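Local coordinates for ribokinase, putative (Burkholderia thailandensis, PDB 3B1N), which probably phosphorylates nucleosides as a kinase of the ribokinase (pfkB) family, and binds ADP together with the nucleoside mizoribine, at residues I136-V141 with G160-F165; A186-V191 with V214-I219. All blocks are in the same frame, centred on the assembly; numbering follows the deposited sequence. Where two conformers were deposited one is given.

Interaction 1. Residues I136-V141 with G160-F165; sequences IKLAIV and GVPFIF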
ATOM      1  N   ILE B 136      33.679  12.168  12.284  1.00 27.62           N
ATOM      2  CA  ILE B 136      32.695  12.246  11.238  1.00 24.00           C
ATOM      3  C   ILE B 136      32.925  13.586  10.592  1.00 23.69           C
ATOM      4  O   ILE B 136      32.973  14.627  11.261  1.00 25.08           O
ATOM      5  CB  ILE B 136      31.266  12.162  11.861  1.00 23.36           C
ATOM      6  CG1 ILE B 136      31.011  10.753  12.439  1.00 22.41           C
ATOM      7  CG2 ILE B 136      30.176  12.547  10.853  1.00 22.10           C
ATOM      8  CD1 ILE B 136      31.302   9.523  11.521  1.00 18.21           C
ATOM      9  N   LYS B 137      33.038  13.599   9.277  1.00 21.30           N
ATOM     10  CA  LYS B 137      33.139  14.884   8.604  1.00 21.24           C
ATOM     11  C   LYS B 137      31.859  15.430   7.974  1.00 19.49           C
ATOM     12  O   LYS B 137      31.774  16.614   7.626  1.00 19.38           O
ATOM     13  CB  LYS B 137      34.244  14.861   7.571  1.00 22.94           C
ATOM     14  CG  LYS B 137      34.244  13.779   6.577  1.00 25.60           C
ATOM     15  CD  LYS B 137      35.672  13.850   5.969  1.00 30.05           C
ATOM     16  CE  LYS B 137      36.094  12.651   5.224  1.00 32.95           C
ATOM     17  NZ  LYS B 137      37.358  13.037   4.524  1.00 33.79           N
ATOM     18  N   LEU B 138      30.844  14.553   7.905  1.00 16.66           N
ATOM     19  CA  LEU B 138      29.629  14.897   7.182  1.00 13.95           C
ATOM     20  C   LEU B 138      28.590  13.883   7.640  1.00 11.30           C
ATOM     21  O   LEU B 138      28.923  12.754   7.971  1.00 14.19           O
ATOM     22  CB  LEU B 138      29.844  14.795   5.662  1.00 14.12           C
ATOM     23  CG  LEU B 138      28.685  15.101   4.711  1.00 13.92           C
ATOM     24  CD1 LEU B 138      28.054  16.479   4.858  1.00 14.24           C
ATOM     25  CD2 LEU B 138      29.072  14.822   3.224  1.00 14.63           C
ATOM     26  N   ALA B 139      27.327  14.314   7.662  1.00 12.11           N
ATOM     27  CA  ALA B 139      26.246  13.383   8.061  1.00 11.16           C
ATOM     28  C   ALA B 139      24.982  13.658   7.289  1.00 11.39           C
ATOM     29  O   ALA B 139      24.829  14.700   6.664  1.00 11.06           O
ATOM     30  CB  ALA B 139      25.973  13.514   9.568  1.00 11.94           C
ATOM     31  N   ILE B 140      24.025  12.727   7.406  1.00 10.00           N
ATOM     32  CA  ILE B 140      22.656  12.978   6.983  1.00 10.17           C
ATOM     33  C   ILE B 140      21.753  12.430   8.085  1.00 10.17           C
ATOM     34  O   ILE B 140      22.068  11.391   8.677  1.00 10.02           O
ATOM     35  CB  ILE B 140      22.342  12.247   5.636  1.00  9.23           C
ATOM     36  CG1 ILE B 140      20.886  12.625   5.178  1.00  9.90           C
ATOM     37  CG2 ILE B 140      22.650  10.756   5.662  1.00 10.18           C
ATOM     38  CD1 ILE B 140      20.704  12.337   3.640  1.00 10.20           C
ATOM     39  N   VAL B 141      20.669  13.140   8.333  1.00 10.19           N
ATOM     40  CA  VAL B 141      19.610  12.646   9.233  1.00 10.56           C
ATOM     41  C   VAL B 141      18.377  12.437   8.356  1.00 11.07           C
ATOM     42  O   VAL B 141      17.799  13.390   7.822  1.00 11.41           O
ATOM     43  CB  VAL B 141      19.301  13.644  10.353  1.00 11.41           C
ATOM     44  CG1 VAL B 141      18.094  13.119  11.220  1.00 10.65           C
ATOM     45  CG2 VAL B 141      20.581  13.903  11.237  1.00 13.38           C
ATOM     46  N   GLY B 160      28.970  20.610  15.564  1.00 25.00           N
ATOM     47  CA  GLY B 160      29.447  21.332  14.384  1.00 24.33           C
ATOM     48  C   GLY B 160      29.733  20.429  13.178  1.00 23.39           C
ATOM     49  O   GLY B 160      30.553  20.763  12.336  1.00 24.55           O
ATOM     50  N   VAL B 161      29.044  19.288  13.075  1.00 21.07           N
ATOM     51  CA  VAL B 161      29.206  18.404  11.895  1.00 19.80           C
ATOM     52  C   VAL B 161      28.216  18.853  10.838  1.00 18.63           C
ATOM     53  O   VAL B 161      27.026  18.986  11.156  1.00 18.79           O
ATOM     54  CB  VAL B 161      28.960  16.910  12.274  1.00 19.62           C
ATOM     55  CG1 VAL B 161      28.995  16.009  11.009  1.00 17.31           C
ATOM     56  CG2 VAL B 161      29.957  16.420  13.311  1.00 20.36           C
ATOM     57  N   PRO B 162      28.686  19.168   9.603  1.00 16.98           N
ATOM     58  CA  PRO B 162      27.730  19.585   8.545  1.00 16.99           C
ATOM     59  C   PRO B 162      26.804  18.390   8.230  1.00 15.77           C
ATOM     60  O   PRO B 162      27.278  17.272   8.187  1.00 14.89           O
ATOM     61  CB  PRO B 162      28.609  19.903   7.349  1.00 18.19           C
ATOM     62  CG  PRO B 162      29.978  19.424   7.659  1.00 20.02           C
ATOM     63  CD  PRO B 162      30.080  19.061   9.111  1.00 17.27           C
ATOM     64  N   PHE B 163      25.512  18.633   8.073  1.00 15.01           N
ATOM     65  CA  PHE B 163      24.624  17.495   7.803  1.00 14.45           C
ATOM     66  C   PHE B 163      23.478  17.911   6.920  1.00 13.90           C
ATOM     67  O   PHE B 163      22.967  19.044   6.973  1.00 13.04           O
ATOM     68  CB  PHE B 163      24.120  16.819   9.115  1.00 14.86           C
ATOM     69  CG  PHE B 163      23.167  17.669   9.938  1.00 16.86           C
ATOM     70  CD1 PHE B 163      21.785  17.485   9.867  1.00 17.26           C
ATOM     71  CD2 PHE B 163      23.654  18.637  10.807  1.00 19.01           C
ATOM     72  CE1 PHE B 163      20.896  18.249  10.630  1.00 18.02           C
ATOM     73  CE2 PHE B 163      22.784  19.403  11.601  1.00 19.66           C
ATOM     74  CZ  PHE B 163      21.409  19.223  11.531  1.00 18.27           C
ATOM     75  N   ILE B 164      23.066  16.960   6.068  1.00 13.35           N
ATOM     76  CA  ILE B 164      21.806  17.088   5.333  1.00 12.72           C
ATOM     77  C   ILE B 164      20.654  16.644   6.238  1.00 11.90           C
ATOM     78  O   ILE B 164      20.766  15.604   6.876  1.00 12.63           O
ATOM     79  CB  ILE B 164      21.826  16.130   4.104  1.00 12.25           C
ATOM     80  CG1 ILE B 164      23.003  16.436   3.153  1.00 12.95           C
ATOM     81  CG2 ILE B 164      20.465  16.280   3.330  1.00 13.89           C
ATOM     82  CD1 ILE B 164      23.036  15.531   1.898  1.00 13.70           C
ATOM     83  N   PHE B 165      19.595  17.429   6.253  1.00 13.30           N
ATOM     84  CA  PHE B 165      18.333  17.056   6.920  1.00 14.51           C
ATOM     85  C   PHE B 165      17.343  16.601   5.848  1.00 14.95           C
ATOM     86  O   PHE B 165      17.017  17.354   4.931  1.00 14.71           O
ATOM     87  CB  PHE B 165      17.805  18.246   7.702  1.00 14.41           C
ATOM     88  CG  PHE B 165      16.499  17.993   8.414  1.00 15.01           C
ATOM     89  CD1 PHE B 165      16.346  16.893   9.254  1.00 17.92           C
ATOM     90  CD2 PHE B 165      15.462  18.891   8.278  1.00 16.52           C
ATOM     91  CE1 PHE B 165      15.123  16.687   9.935  1.00 19.54           C
ATOM     92  CE2 PHE B 165      14.239  18.674   8.913  1.00 17.21           C
ATOM     93  CZ  PHE B 165      14.093  17.569   9.742  1.00 18.92           C
TER
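Ile140 and Ile164 meet on one face of two neighbouring parallel strands, 138-141 and 163-165, whose axes come within 4.4 Å. Ile140 CG1, anti to its backbone N (chi1 -176°), reaches across to Ile164 CB at 3.8 Å, while CD1 goes on to Ile164 CG2; the two side chains slant past each other, and Leu260 of helix 251-264 rests on both. Ala139, Val141 and Phe163 occupy the other face. Here Ala139 CB lies 3.8 Å from Phe163 CB, and Val141 CG2 lies 4.0 Å from Phe163 CD1. Leu156 of helix 146-158 touches all three residues. The backbone of Ile164 brackets Ile140, giving its N-H to Ala139 O and accepting Val141 N at 2.9 Å in a nearly straight bond (166° at the hydrogen). The bond from Ala139 N to Pro162 O is more bent, at 140°. The solvent side lies at the start of the strands, where Lys137, Val161 and Pro162 are partly exposed. Even there Val161 CG1 touches Ile136 CG2 at 3.7 Å, and Pro162 presses CG and CD against Lys137 O, but the first side-chain bond of Lys137 points away from 160-165, and its NZ makes a weak hydrogen bond with Leu319 O. Strand 138-141, helix 146-158 and strand 163-165 thus form a beta-alpha-beta unit of the Rossmann-like domain found in ribokinase-family enzymes.

Interaction 2. Residues A186-V191 with V214-I219; sequences ATYIAV and VQALII. With NA (sodium ion), chain H.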
ATOM      1  N   ALA B 186      20.032  22.593  10.401  1.00 18.42           N
ATOM      2  CA  ALA B 186      20.585  21.809   9.286  1.00 17.91           C
ATOM      3  C   ALA B 186      21.530  22.618   8.399  1.00 17.60           C
ATOM      4  O   ALA B 186      21.301  23.805   8.168  1.00 18.10           O
ATOM      5  CB  ALA B 186      19.437  21.253   8.417  1.00 16.69           C
ATOM      6  N   THR B 187      22.536  21.965   7.830  1.00 16.53           N
ATOM      7  CA  THR B 187      23.399  22.614   6.823  1.00 17.11           C
ATOM      8  C   THR B 187      22.736  22.572   5.443  1.00 17.48           C
ATOM      9  O   THR B 187      22.829  23.505   4.664  1.00 17.47           O
ATOM     10  CB  THR B 187      24.748  21.904   6.705  1.00 17.54           C
ATOM     11  OG1 THR B 187      25.232  21.523   8.008  1.00 21.52           O
ATOM     12  CG2 THR B 187      25.736  22.783   5.920  1.00 17.52           C
ATOM     13  N   TYR B 188      22.099  21.439   5.122  1.00 16.04           N
ATOM     14  CA  TYR B 188      21.414  21.313   3.846  1.00 15.16           C
ATOM     15  C   TYR B 188      20.069  20.625   4.091  1.00 13.75           C
ATOM     16  O   TYR B 188      19.929  19.926   5.099  1.00 15.16           O
ATOM     17  CB  TYR B 188      22.232  20.464   2.827  1.00 15.81           C
ATOM     18  CG  TYR B 188      23.743  20.598   2.919  1.00 15.08           C
ATOM     19  CD1 TYR B 188      24.492  19.767   3.734  1.00 15.03           C
ATOM     20  CD2 TYR B 188      24.418  21.592   2.183  1.00 17.74           C
ATOM     21  CE1 TYR B 188      25.861  19.869   3.798  1.00 14.88           C
ATOM     22  CE2 TYR B 188      25.797  21.723   2.272  1.00 15.00           C
ATOM     23  CZ  TYR B 188      26.500  20.846   3.068  1.00 14.19           C
ATOM     24  OH  TYR B 188      27.885  20.933   3.159  1.00 19.61           O
ATOM     25  N   ILE B 189      19.114  20.826   3.193  1.00 14.88           N
ATOM     26  CA  ILE B 189      17.880  20.020   3.249  0.50 14.47           C
ATOM     27  C   ILE B 189      17.688  19.349   1.890  1.00 15.33           C
ATOM     28  O   ILE B 189      17.885  19.954   0.836  1.00 15.94           O
ATOM     29  CB  ILE B 189      16.643  20.851   3.767  0.50 14.65           C
ATOM     30  CG1 ILE B 189      15.377  19.996   3.898  0.50 14.18           C
ATOM     31  CG2 ILE B 189      16.383  22.122   2.924  0.50 15.59           C
ATOM     32  CD1 ILE B 189      14.227  20.740   4.548  0.50 16.10           C
ATOM     33  N   ALA B 190      17.345  18.058   1.921  1.00 15.06           N
ATOM     34  CA  ALA B 190      17.073  17.353   0.671  1.00 15.08           C
ATOM     35  C   ALA B 190      15.691  16.765   0.786  1.00 17.08           C
ATOM     36  O   ALA B 190      15.378  16.118   1.786  1.00 18.96           O
ATOM     37  CB  ALA B 190      18.087  16.271   0.444  1.00 16.60           C
ATOM     38  N   VAL B 191      14.847  17.021  -0.205  1.00 15.32           N
ATOM     39  CA  VAL B 191      13.443  16.519  -0.145  1.00 16.52           C
ATOM     40  C   VAL B 191      12.980  16.278  -1.541  1.00 15.71           C
ATOM     41  O   VAL B 191      13.552  16.849  -2.478  1.00 15.61           O
ATOM     42  CB  VAL B 191      12.467  17.530   0.558  1.00 15.45           C
ATOM     43  CG1 VAL B 191      12.568  17.436   2.085  1.00 18.15           C
ATOM     44  CG2 VAL B 191      12.642  18.955   0.082  1.00 17.00           C
ATOM     45  N   VAL B 214      19.567  27.553   5.131  1.00 21.48           N
ATOM     46  CA  VAL B 214      20.492  26.460   4.845  1.00 20.97           C
ATOM     47  C   VAL B 214      21.492  26.873   3.781  1.00 21.18           C
ATOM     48  O   VAL B 214      21.291  27.856   3.057  1.00 22.36           O
ATOM     49  CB  VAL B 214      19.736  25.178   4.343  1.00 20.80           C
ATOM     50  CG1 VAL B 214      18.938  24.515   5.503  1.00 21.74           C
ATOM     51  CG2 VAL B 214      18.834  25.496   3.111  1.00 19.32           C
ATOM     52  N   GLN B 215      22.564  26.113   3.667  1.00 19.48           N
ATOM     53  CA  GLN B 215      23.513  26.301   2.578  1.00 20.33           C
ATOM     54  C   GLN B 215      22.977  25.848   1.219  1.00 20.14           C
ATOM     55  O   GLN B 215      23.331  26.428   0.181  1.00 21.12           O
ATOM     56  CB  GLN B 215      24.856  25.647   2.889  1.00 20.72           C
ATOM     57  CG  GLN B 215      25.579  26.366   4.044  1.00 24.48           C
ATOM     58  CD  GLN B 215      26.949  25.785   4.334  1.00 29.63           C
ATOM     59  OE1 GLN B 215      27.551  25.126   3.476  1.00 32.66           O
ATOM     60  NE2 GLN B 215      27.454  26.018   5.566  1.00 30.77           N
ATOM     61  N   ALA B 216      22.156  24.786   1.210  1.00 18.77           N
ATOM     62  CA  ALA B 216      21.552  24.370  -0.058  1.00 17.81           C
ATOM     63  C   ALA B 216      20.223  23.708   0.249  1.00 16.88           C
ATOM     64  O   ALA B 216      20.108  23.012   1.264  1.00 16.64           O
ATOM     65  CB  ALA B 216      22.453  23.385  -0.856  1.00 17.25           C
ATOM     66  N   LEU B 217      19.246  23.980  -0.600  1.00 15.37           N
ATOM     67  CA  LEU B 217      17.911  23.345  -0.563  1.00 15.50           C
ATOM     68  C   LEU B 217      17.817  22.550  -1.846  1.00 14.79           C
ATOM     69  O   LEU B 217      17.827  23.088  -2.956  1.00 15.47           O
ATOM     70  CB  LEU B 217      16.808  24.400  -0.523  1.00 15.38           C
ATOM     71  CG  LEU B 217      15.349  23.998  -0.818  1.00 16.65           C
ATOM     72  CD1 LEU B 217      14.877  22.855   0.095  1.00 18.96           C
ATOM     73  CD2 LEU B 217      14.398  25.191  -0.731  1.00 20.32           C
ATOM     74  N   ILE B 218      17.741  21.228  -1.678  1.00 13.31           N
ATOM     75  CA  ILE B 218      17.768  20.300  -2.799  1.00 12.87           C
ATOM     76  C   ILE B 218      16.393  19.659  -2.885  1.00 12.52           C
ATOM     77  O   ILE B 218      15.908  19.114  -1.873  1.00 12.87           O
ATOM     78  CB  ILE B 218      18.833  19.206  -2.577  1.00 12.37           C
ATOM     79  CG1 ILE B 218      20.254  19.808  -2.431  1.00 15.92           C
ATOM     80  CG2 ILE B 218      18.798  18.202  -3.685  1.00 14.50           C
ATOM     81  CD1 ILE B 218      20.796  19.702  -1.041  1.00 14.76           C
ATOM     82  N   ILE B 219      15.778  19.786  -4.059  1.00 12.72           N
ATOM     83  CA  ILE B 219      14.415  19.257  -4.301  1.00 12.24           C
ATOM     84  C   ILE B 219      14.449  18.352  -5.518  1.00 12.19           C
ATOM     85  O   ILE B 219      14.797  18.798  -6.630  1.00 12.16           O
ATOM     86  CB  ILE B 219      13.352  20.381  -4.439  1.00 11.05           C
ATOM     87  CG1 ILE B 219      13.370  21.281  -3.211  1.00 13.04           C
ATOM     88  CG2 ILE B 219      11.977  19.690  -4.769  1.00 11.78           C
ATOM     89  CD1 ILE B 219      12.606  22.625  -3.411  1.00 14.65           C
TER
HETATM   90 NA    NA H 403      20.095  25.657   8.818  1.00 21.97          NA
HETATM   91  O   HOH W   1      22.275  26.808   8.958  1.00 27.34           O
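Ile189 bonds through N to Ala216 O and through O to Ile218 N (2.8 Å), and Ile218 O in turn accepts Val191 N, locking strands 188-191 and 216-219 into a parallel pair only 7° from exact alignment. Ahead of this ladder Gln215 N binds Thr187 O at 2.8 Å, and the following amide, Ala216 N, is buried without a partner. On the face of Tyr188, Ala190 and Ile218, the Tyr188 ring brings CD2 to 4.0 Å from Ala216 CB, and Ile218 CD1 turns back to Tyr188 CB at 4.2 Å. Phe255 and Leu259 of helix 251-264 cover Ile218. This is the last parallel pair of the Rossmann-like sheet, before antiparallel strand 226-230; its strands lead to the nucleotide site, where Thr220, next after Ile219, binds ADP. Across the sheet Val191 and Ile219 lie side by side, CG2 to CG1 4.1 Å. At the more exposed end Thr187 and Gln215 also run alongside each other: Thr187 CG2, anti to the backbone N, sits 3.6 Å from Gln215 CD, and the same methyl also lies over one face of the Tyr188 ring, offset toward the rim. Thr187 OG1 is bonded to Phe163 N instead. Ala186 O binds a sodium ion at 2.3 Å, joined by a water and by the carbonyl oxygens of Ile183, Glu184 and Arg213, and Val214 CG1 packs against Ala186 O at 3.6 Å.

After the N-terminal strands, including 3-6, which lies beside it, the chain runs along strand 138-141, returns through helix 146-158 and closes interaction 1 at strand 163-165. It then passes through helix 176-185 to strand 188-192, and after helices 193-203 and 207-211 closes interaction 2 at strand 216-220. The two loops follow in series, neither nesting nor crossing. Strands 163-165 and 188-192 are neighbours, so the contacts continue the parallel part of one mixed sheet in the order 138-141, 163-165, 188-192, 216-220. Across the seam, bonds such as a probable one from Phe165 N to Tyr188 O (2.8 Å) join the pairs, and helix 251-264 spans one face of both.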